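Local coordinates for protein glutamine cyclotransferase (Xanthomonas campestris, PDB 3MBR) that probably catalyses the cyclisation of N-terminal glutamine in peptides to pyroglutamate, and holds a calcium ion within a beta-propeller fold, at residues L155-G160 with I175-G180; H116-D121 with I126-P131; S139-V142 with R147-D150. The protein carries 1 engineered substitution. One frame throughout, in Å; residues are numbered along the deposited sequence.

Contact 1 (L155-G160 with I175-G180). With CA (calcium ion), chain B.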
loop_
_atom_site.group_PDB
_atom_site.type_symbol
_atom_site.label_atom_id
_atom_site.label_comp_id
_atom_site.label_asym_id
_atom_site.label_seq_id
_atom_site.Cartn_x
_atom_site.Cartn_y
_atom_site.Cartn_z
ATOM N N LEU A 155 -1.428 0.929 -2.477
ATOM C CA LEU A 155 -1.312 2.308 -2.995
ATOM C C LEU A 155 -0.244 3.069 -2.242
ATOM O O LEU A 155 0.050 2.752 -1.034
ATOM C CB LEU A 155 -2.628 3.060 -2.697
ATOM C CG LEU A 155 -3.880 2.516 -3.447
ATOM C CD1 LEU A 155 -5.107 3.357 -3.045
ATOM C CD2 LEU A 155 -3.726 2.492 -4.937
ATOM N N GLU A 156 0.291 4.108 -2.891
ATOM C CA GLU A 156 1.141 5.026 -2.157
ATOM C C GLU A 156 1.131 6.346 -2.933
ATOM O O GLU A 156 1.360 6.349 -4.166
ATOM C CB GLU A 156 2.561 4.482 -2.078
ATOM C CG GLU A 156 3.480 5.350 -1.180
ATOM C CD GLU A 156 3.061 5.391 0.274
ATOM O OE1 GLU A 156 3.758 6.141 1.002
ATOM O OE2 GLU A 156 2.150 4.647 0.720
ATOM N N TRP A 157 0.961 7.457 -2.253
ATOM C CA TRP A 157 1.021 8.767 -2.859
ATOM C C TRP A 157 2.436 9.234 -2.954
ATOM O O TRP A 157 3.137 9.250 -1.917
ATOM C CB TRP A 157 0.232 9.786 -2.017
ATOM C CG TRP A 157 -0.003 11.057 -2.751
ATOM C CD1 TRP A 157 0.766 12.179 -2.704
ATOM C CD2 TRP A 157 -1.056 11.305 -3.659
ATOM N NE1 TRP A 157 0.217 13.174 -3.542
ATOM C CE2 TRP A 157 -0.892 12.650 -4.138
ATOM C CE3 TRP A 157 -2.137 10.557 -4.106
ATOM C CZ2 TRP A 157 -1.815 13.260 -4.992
ATOM C CZ3 TRP A 157 -3.070 11.193 -5.009
ATOM C CH2 TRP A 157 -2.868 12.508 -5.419
ATOM N N VAL A 158 2.914 9.608 -4.148
ATOM C CA VAL A 158 4.356 10.004 -4.310
ATOM C C VAL A 158 4.382 11.208 -5.217
ATOM O O VAL A 158 4.052 11.114 -6.391
ATOM C CB VAL A 158 5.127 8.851 -4.962
ATOM C CG1 VAL A 158 6.610 9.242 -5.122
ATOM C CG2 VAL A 158 5.056 7.562 -4.137
ATOM N N ASN A 159 4.782 12.340 -4.653
ATOM C CA ASN A 159 4.994 13.588 -5.488
ATOM C C ASN A 159 3.832 13.889 -6.439
ATOM O O ASN A 159 4.030 14.096 -7.649
ATOM C CB ASN A 159 6.268 13.438 -6.324
ATOM C CG ASN A 159 7.532 13.280 -5.470
ATOM O OD1 ASN A 159 8.452 12.530 -5.854
ATOM N ND2 ASN A 159 7.561 13.908 -4.285
ATOM N N GLY A 160 2.624 13.902 -5.928
ATOM C CA GLY A 160 1.490 14.320 -6.689
ATOM C C GLY A 160 0.901 13.287 -7.561
ATOM O O GLY A 160 0.016 13.614 -8.360
ATOM N N ILE A 175 0.028 6.765 -11.629
ATOM C CA ILE A 175 -1.267 7.341 -12.061
ATOM C C ILE A 175 -1.326 8.848 -11.877
ATOM O O ILE A 175 -1.034 9.348 -10.794
ATOM C CB ILE A 175 -2.447 6.670 -11.290
ATOM C CG1 ILE A 175 -2.441 5.136 -11.562
ATOM C CG2 ILE A 175 -3.866 7.248 -11.625
ATOM C CD1 ILE A 175 -3.101 4.358 -10.442
ATOM N N ASP A 176 -1.756 9.534 -12.932
ATOM C CA ASP A 176 -2.019 10.990 -12.857
ATOM C C ASP A 176 -3.362 11.126 -12.157
ATOM O O ASP A 176 -4.381 10.695 -12.657
ATOM C CB ASP A 176 -2.098 11.565 -14.290
ATOM C CG ASP A 176 -2.465 13.013 -14.324
ATOM O OD1 ASP A 176 -2.897 13.540 -13.300
ATOM O OD2 ASP A 176 -2.377 13.612 -15.414
ATOM N N PRO A 177 -3.403 11.679 -10.915
ATOM C CA PRO A 177 -4.715 11.626 -10.250
ATOM C C PRO A 177 -5.780 12.561 -10.839
ATOM O O PRO A 177 -6.987 12.324 -10.640
ATOM C CB PRO A 177 -4.405 12.101 -8.811
ATOM C CG PRO A 177 -3.151 12.865 -8.908
ATOM C CD PRO A 177 -2.359 12.295 -10.102
ATOM N N ALA A 178 -5.346 13.581 -11.563
ATOM C CA ALA A 178 -6.289 14.500 -12.208
ATOM C C ALA A 178 -7.093 13.823 -13.353
ATOM O O ALA A 178 -8.252 14.176 -13.567
ATOM C CB ALA A 178 -5.563 15.733 -12.685
ATOM N N SER A 179 -6.497 12.855 -14.072
ATOM C CA SER A 179 -7.125 12.231 -15.279
ATOM C C SER A 179 -7.445 10.749 -15.034
ATOM O O SER A 179 -8.275 10.101 -15.713
ATOM C CB SER A 179 -6.150 12.388 -16.456
ATOM O OG SER A 179 -5.020 11.514 -16.226
ATOM N N GLY A 180 -6.756 10.191 -14.041
ATOM C CA GLY A 180 -6.879 8.776 -13.752
ATOM C C GLY A 180 -6.060 7.916 -14.711
ATOM O O GLY A 180 -6.045 6.688 -14.548
HETATM CA CA CA B . 1.533 2.300 0.955
HETATM O O HOH W 1 -0.346 2.998 2.321
#

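Contact 2 (H116-D121 with I126-P131)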
loop_
_atom_site.group_PDB
_atom_site.type_symbol
_atom_site.label_atom_id
_atom_site.label_comp_id
_atom_site.label_asym_id
_atom_site.label_seq_id
_atom_site.Cartn_x
_atom_site.Cartn_y
_atom_site.Cartn_z
ATOM N N HIS A 116 -6.676 14.379 1.515
ATOM C CA HIS A 116 -7.669 13.303 1.362
ATOM C C HIS A 116 -7.015 11.954 1.457
ATOM O O HIS A 116 -5.808 11.814 1.211
ATOM C CB HIS A 116 -8.366 13.304 0.007
ATOM C CG HIS A 116 -9.240 14.491 -0.153
ATOM N ND1 HIS A 116 -8.743 15.666 -0.658
ATOM C CD2 HIS A 116 -10.502 14.731 0.273
ATOM C CE1 HIS A 116 -9.719 16.579 -0.646
ATOM N NE2 HIS A 116 -10.790 16.043 -0.069
ATOM N N LEU A 117 -7.840 10.958 1.770
ATOM C CA LEU A 117 -7.366 9.580 1.651
ATOM C C LEU A 117 -7.824 9.046 0.322
ATOM O O LEU A 117 -8.807 9.549 -0.251
ATOM C CB LEU A 117 -8.029 8.683 2.750
ATOM C CG LEU A 117 -7.967 9.217 4.159
ATOM C CD1 LEU A 117 -8.599 8.160 5.046
ATOM C CD2 LEU A 117 -6.575 9.598 4.624
ATOM N N TYR A 118 -7.109 8.054 -0.190
ATOM C CA TYR A 118 -7.423 7.346 -1.455
ATOM C C TYR A 118 -7.513 5.878 -1.141
ATOM O O TYR A 118 -6.647 5.329 -0.510
ATOM C CB TYR A 118 -6.321 7.643 -2.513
ATOM C CG TYR A 118 -6.255 9.099 -2.841
ATOM C CD1 TYR A 118 -5.466 9.963 -2.080
ATOM C CD2 TYR A 118 -6.967 9.596 -3.899
ATOM C CE1 TYR A 118 -5.453 11.371 -2.343
ATOM C CE2 TYR A 118 -6.928 10.935 -4.214
ATOM C CZ TYR A 118 -6.167 11.836 -3.434
ATOM O OH TYR A 118 -6.114 13.208 -3.769
ATOM N N MET A 119 -8.639 5.280 -1.503
ATOM C CA MET A 119 -8.904 3.873 -1.164
ATOM C C MET A 119 -9.128 3.035 -2.454
ATOM O O MET A 119 -9.928 3.354 -3.332
ATOM C CB MET A 119 -10.238 3.839 -0.356
ATOM C CG MET A 119 -10.668 2.493 -0.026
ATOM S SD MET A 119 -12.135 2.446 1.047
ATOM C CE MET A 119 -12.779 0.745 0.848
ATOM N N SER A 120 -8.431 1.914 -2.496
ATOM C CA SER A 120 -8.676 0.823 -3.487
ATOM C C SER A 120 -9.667 -0.218 -2.875
ATOM O O SER A 120 -9.499 -0.635 -1.726
ATOM C CB SER A 120 -7.357 0.084 -3.814
ATOM O OG SER A 120 -7.744 -1.133 -4.576
ATOM N N ASP A 121 -10.592 -0.785 -3.678
ATOM C CA ASP A 121 -11.583 -1.780 -3.207
ATOM C C ASP A 121 -11.552 -2.994 -4.163
ATOM O O ASP A 121 -12.490 -3.814 -4.227
ATOM C CB ASP A 121 -12.965 -1.135 -3.109
ATOM C CG ASP A 121 -13.469 -0.639 -4.474
ATOM O OD1 ASP A 121 -12.789 -0.799 -5.513
ATOM O OD2 ASP A 121 -14.561 -0.126 -4.513
ATOM N N ILE A 126 -10.905 4.210 -7.708
ATOM C CA ILE A 126 -10.355 4.612 -6.397
ATOM C C ILE A 126 -11.258 5.690 -5.740
ATOM O O ILE A 126 -11.636 6.704 -6.373
ATOM C CB ILE A 126 -8.985 5.240 -6.616
ATOM C CG1 ILE A 126 -7.989 4.246 -7.234
ATOM C CG2 ILE A 126 -8.405 5.882 -5.342
ATOM C CD1 ILE A 126 -6.803 4.838 -7.618
ATOM N N ARG A 127 -11.587 5.436 -4.481
ATOM C CA ARG A 127 -12.446 6.353 -3.693
ATOM C C ARG A 127 -11.567 7.420 -3.023
ATOM O O ARG A 127 -10.542 7.135 -2.399
ATOM C CB ARG A 127 -13.222 5.578 -2.651
ATOM C CG ARG A 127 -13.957 4.288 -3.147
ATOM C CD ARG A 127 -14.602 3.505 -1.974
ATOM N NE ARG A 127 -15.149 2.181 -2.331
ATOM C CZ ARG A 127 -15.757 1.304 -1.512
ATOM N NH1 ARG A 127 -16.050 1.580 -0.233
ATOM N NH2 ARG A 127 -16.146 0.098 -2.001
ATOM N N LYS A 128 -12.044 8.663 -3.069
ATOM C CA LYS A 128 -11.350 9.754 -2.355
ATOM C C LYS A 128 -12.190 10.063 -1.103
ATOM O O LYS A 128 -13.398 10.347 -1.213
ATOM C CB LYS A 128 -11.241 10.932 -3.293
ATOM C CG LYS A 128 -10.390 12.101 -2.872
ATOM C CD LYS A 128 -10.347 13.137 -4.084
ATOM C CE LYS A 128 -9.409 14.298 -3.896
ATOM N NZ LYS A 128 -9.786 15.493 -4.792
ATOM N N LEU A 129 -11.565 9.986 0.070
ATOM C CA LEU A 129 -12.307 10.068 1.330
ATOM C C LEU A 129 -11.902 11.262 2.144
ATOM O O LEU A 129 -10.720 11.654 2.153
ATOM C CB LEU A 129 -12.049 8.805 2.174
ATOM C CG LEU A 129 -12.222 7.414 1.512
ATOM C CD1 LEU A 129 -11.890 6.317 2.550
ATOM C CD2 LEU A 129 -13.615 7.219 0.971
ATOM N N ASP A 130 -12.878 11.845 2.862
ATOM C CA ASP A 130 -12.557 12.836 3.789
ATOM C C ASP A 130 -11.848 12.188 5.020
ATOM O O ASP A 130 -12.400 11.244 5.568
ATOM C CB ASP A 130 -13.923 13.484 4.247
ATOM C CG ASP A 130 -13.698 14.494 5.340
ATOM O OD1 ASP A 130 -14.253 14.299 6.445
ATOM O OD2 ASP A 130 -12.949 15.466 5.056
ATOM N N PRO A 131 -10.657 12.660 5.436
ATOM C CA PRO A 131 -9.964 11.939 6.511
ATOM C C PRO A 131 -10.682 11.933 7.833
ATOM O O PRO A 131 -10.674 10.896 8.515
ATOM C CB PRO A 131 -8.656 12.710 6.635
ATOM C CG PRO A 131 -8.439 13.268 5.217
ATOM C CD PRO A 131 -9.768 13.684 4.829
#

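Contact 3 (S139-V142 with R147-D150)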
loop_
_atom_site.group_PDB
_atom_site.type_symbol
_atom_site.label_atom_id
_atom_site.label_comp_id
_atom_site.label_asym_id
_atom_site.label_seq_id
_atom_site.Cartn_x
_atom_site.Cartn_y
_atom_site.Cartn_z
ATOM N N SER A 139 -13.943 10.478 -6.626
ATOM C CA SER A 139 -13.294 9.255 -7.106
ATOM C C SER A 139 -12.386 9.501 -8.285
ATOM O O SER A 139 -12.387 10.574 -8.884
ATOM C CB SER A 139 -14.347 8.213 -7.446
ATOM O OG SER A 139 -15.238 8.706 -8.412
ATOM N N ILE A 140 -11.601 8.486 -8.597
ATOM C CA ILE A 140 -10.717 8.502 -9.751
ATOM C C ILE A 140 -10.936 7.166 -10.438
ATOM O O ILE A 140 -10.703 6.076 -9.828
ATOM C CB ILE A 140 -9.208 8.589 -9.353
ATOM C CG1 ILE A 140 -8.877 9.953 -8.693
ATOM C CG2 ILE A 140 -8.298 8.388 -10.603
ATOM C CD1 ILE A 140 -7.598 9.929 -7.842
ATOM N N LYS A 141 -11.336 7.219 -11.719
ATOM C CA LYS A 141 -11.402 6.003 -12.513
ATOM C C LYS A 141 -10.073 5.825 -13.205
ATOM O O LYS A 141 -9.649 6.683 -13.954
ATOM C CB LYS A 141 -12.497 6.113 -13.564
ATOM C CG LYS A 141 -12.922 4.760 -14.078
ATOM C CD LYS A 141 -11.963 4.101 -15.089
ATOM C CE LYS A 141 -12.747 3.077 -15.949
ATOM N NZ LYS A 141 -13.279 1.949 -15.092
ATOM N N VAL A 142 -9.385 4.731 -12.870
ATOM C CA VAL A 142 -8.053 4.503 -13.374
ATOM C C VAL A 142 -8.120 3.747 -14.700
ATOM O O VAL A 142 -8.760 2.724 -14.827
ATOM C CB VAL A 142 -7.252 3.719 -12.366
ATOM C CG1 VAL A 142 -5.812 3.608 -12.833
ATOM C CG2 VAL A 142 -7.311 4.444 -11.008
ATOM N N ARG A 147 -8.017 1.096 -20.991
ATOM C CA ARG A 147 -8.611 -0.100 -20.399
ATOM C C ARG A 147 -8.698 0.109 -18.870
ATOM O O ARG A 147 -7.745 0.502 -18.232
ATOM C CB ARG A 147 -7.673 -1.315 -20.653
ATOM C CG ARG A 147 -7.583 -1.565 -22.182
ATOM C CD ARG A 147 -6.470 -2.543 -22.556
ATOM N NE ARG A 147 -6.576 -3.862 -21.872
ATOM C CZ ARG A 147 -5.716 -4.860 -22.080
ATOM N NH1 ARG A 147 -4.679 -4.687 -22.902
ATOM N NH2 ARG A 147 -5.857 -6.035 -21.440
ATOM N N PRO A 148 -9.849 -0.152 -18.263
ATOM C CA PRO A 148 -9.949 -0.060 -16.803
ATOM C C PRO A 148 -8.905 -0.904 -16.115
ATOM O O PRO A 148 -8.658 -2.025 -16.526
ATOM C CB PRO A 148 -11.358 -0.629 -16.500
ATOM C CG PRO A 148 -12.069 -0.581 -17.736
ATOM C CD PRO A 148 -11.159 -0.365 -18.917
ATOM N N LEU A 149 -8.281 -0.336 -15.096
ATOM C CA LEU A 149 -7.297 -1.113 -14.349
ATOM C C LEU A 149 -7.797 -1.396 -12.915
ATOM O O LEU A 149 -7.892 -0.454 -12.105
ATOM C CB LEU A 149 -5.971 -0.309 -14.392
ATOM C CG LEU A 149 -4.782 -0.948 -13.708
ATOM C CD1 LEU A 149 -4.380 -2.168 -14.596
ATOM C CD2 LEU A 149 -3.655 0.103 -13.646
ATOM N N ASP A 150 -8.101 -2.673 -12.603
ATOM C CA ASP A 150 -8.603 -3.066 -11.271
ATOM C C ASP A 150 -7.613 -3.981 -10.575
ATOM O O ASP A 150 -6.442 -4.024 -11.020
ATOM C CB ASP A 150 -10.001 -3.702 -11.464
ATOM C CG ASP A 150 -9.977 -5.095 -12.142
ATOM O OD1 ASP A 150 -11.117 -5.565 -12.493
ATOM O OD2 ASP A 150 -8.878 -5.749 -12.299
#

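Contact 1 (L155-G160 with I175-G180)
Trp157 and Pro177 make the apolar part of this contact, the indole and the pyrrolidine ring crossing at about a right angle. The far corner of the six-membered ring does the touching: Trp157 CH2 lies 3.5 Å from Pro177 CG, with Pro177 CB slightly farther off. With its CG anti to the backbone N (chi1 -167°), the tryptophan carries its benzo ring across to Pro177, although the bond leaving its CA does not aim there. Gly160 of the same segment folds back over one indole face, its carbonyl carbon near the rim.

Polar meets apolar at the second point. Gly160 O comes within 3.2 Å of Pro177 CD, and Pro177 CG is almost as near, so this carbonyl and the indole corner meet the proline ring from directions nearly at right angles.

Hydrogen bonds within 175-180 shape the loop that presents Pro177. Asp176 OD1 accepts from Ala178 N at 3.0 Å, an Asx turn in which the donor stands above the carboxylate plane. The backbone closes further through Gly180 N and Asp176 O, 2.8 Å apart.

Metal coordination occupies the other end of 155-160. Leu155 O binds the calcium at 2.5 Å, and Glu156 OE2 does so at 2.4 Å, reached by a side chain bent at chi2 (64°). A water oxygen lies 2.4 Å from the calcium, and Glu154 OE1, Leu26 O and Ile209 O complete the shell. The second carboxylate oxygen, Glu156 OE1, is held by Phe211 N, so metal and N-H together fix the rotation of the group. First in its four-stranded beta-propeller blade, 152-158 is the inner strand, at the central calcium site, and near its C-terminal end packs through Trp157 and the following Gly160 on the loop between the third and fourth strands.

Contact 2 (H116-D121 with I126-P131)
Leu117 and Leu129 pair through two backbone hydrogen bonds, Leu117 N to Leu129 O being 3.0 Å. Met119 and Arg127 repeat the pattern, with Met119 N 2.8 Å from Arg127 O, while Tyr118 and Lys128 form the non-hydrogen-bonded pair between them.

The salt bridge lies near the turn. Arg127 grips one oxygen, Asp121 OD2, side-on with two nitrogens: Arg127 NH2, 3.0 Å away, meets the anti lone pair of Asp121 OD2, while NE, at 3.2 Å, comes in from above the carboxylate plane. The two planes stand 85° apart. Thr123 OG1 holds the other oxygen, Asp121 OD1, and Pro104 O takes a further bond from Arg127 NH2.

Side-chain packing divides between the faces. Leu117 and Leu129 touch through their CB atoms; beside them the extended Met119 runs alongside Arg127 and lays its CE over one guanidinium face, 3.5 Å from Arg127 NH1. On the other face Lys128, extended beyond CG, lies beside Tyr118, and its CE makes a CH-pi contact over the His116 ring, 3.6 Å from His116 ND1. Tyr118 OH is hydrogen-bonded to Asp113 OD2.

This is an antiparallel beta hairpin, supplying two middle strands of a propeller blade.

Contact 3 (S139-V142 with R147-D150)
Val142 and Leu149 both start their side chains anti to the backbone N, Val142 through CG1 and Leu149 through CG, which sends Val142 CG1 and, one bond beyond CG, Leu149 CD2 toward each other. Lys141 also sets off anti to N but then bends sharply at chi2 (-77°) and again at chi4, which turns its end over to Pro148. The frame is a short beta hairpin, strand 136-144 with strand 147-148, at the outer edge of a propeller blade.

The apolar touch is light: Val142 CG1 and Leu149 CD2 are 4.2 Å apart, their side chains crossing at a slant. The next blade also packs here: Val182 touches both residues, Ile175 touches Val142, and Trp185 reaches Leu149.

On the solvent side the end of the bent lysine reaches the proline at CB and CG. Lys141 NZ stands 3.5 Å from Pro148 CB, and Lys141 CE is 4.0 Å from the same carbon. This is van der Waals contact of an ammonium end with aliphatic carbons. Ala124, from the turn of the preceding hairpin, packs on Lys141 and Pro148.

The hydrogen bond across these segments is donated by the residue after Pro148. Val142 O is the acceptor, and it has Pro148 CA nearby at 3.6 Å, so the backbone from Pro148 to Leu149 lies against the Val142 carbonyl. Leu149 N donates to Val142 O over 3.1 Å; the N-H points almost straight at the oxygen (165°), yet the nitrogen stands 39° above the carbonyl plane, not on a lone pair.

How the contacts relate
Along the chain the order is contact 2, contact 3, contact 1, with centres 12 to 13 Å apart. Contacts 2 and 3 share one antiparallel sheet, in which strands 125-129 and 136-144 are neighbours joined by backbone hydrogen bonding between Ile126 and Ile140. Contact 1 belongs to the next blade, entered by strand 152-158 soon after strand 147-148. It packs on both others: Trp157 stacks on Tyr118 and Leu155 reaches the backbone of 118-120 in contact 2, while Ile175 and Gly180 meet Ile140 and Val142 of contact 3. Their mutual touches form part of the interface between these two adjacent propeller blades, running from the calcium site toward the outer rim.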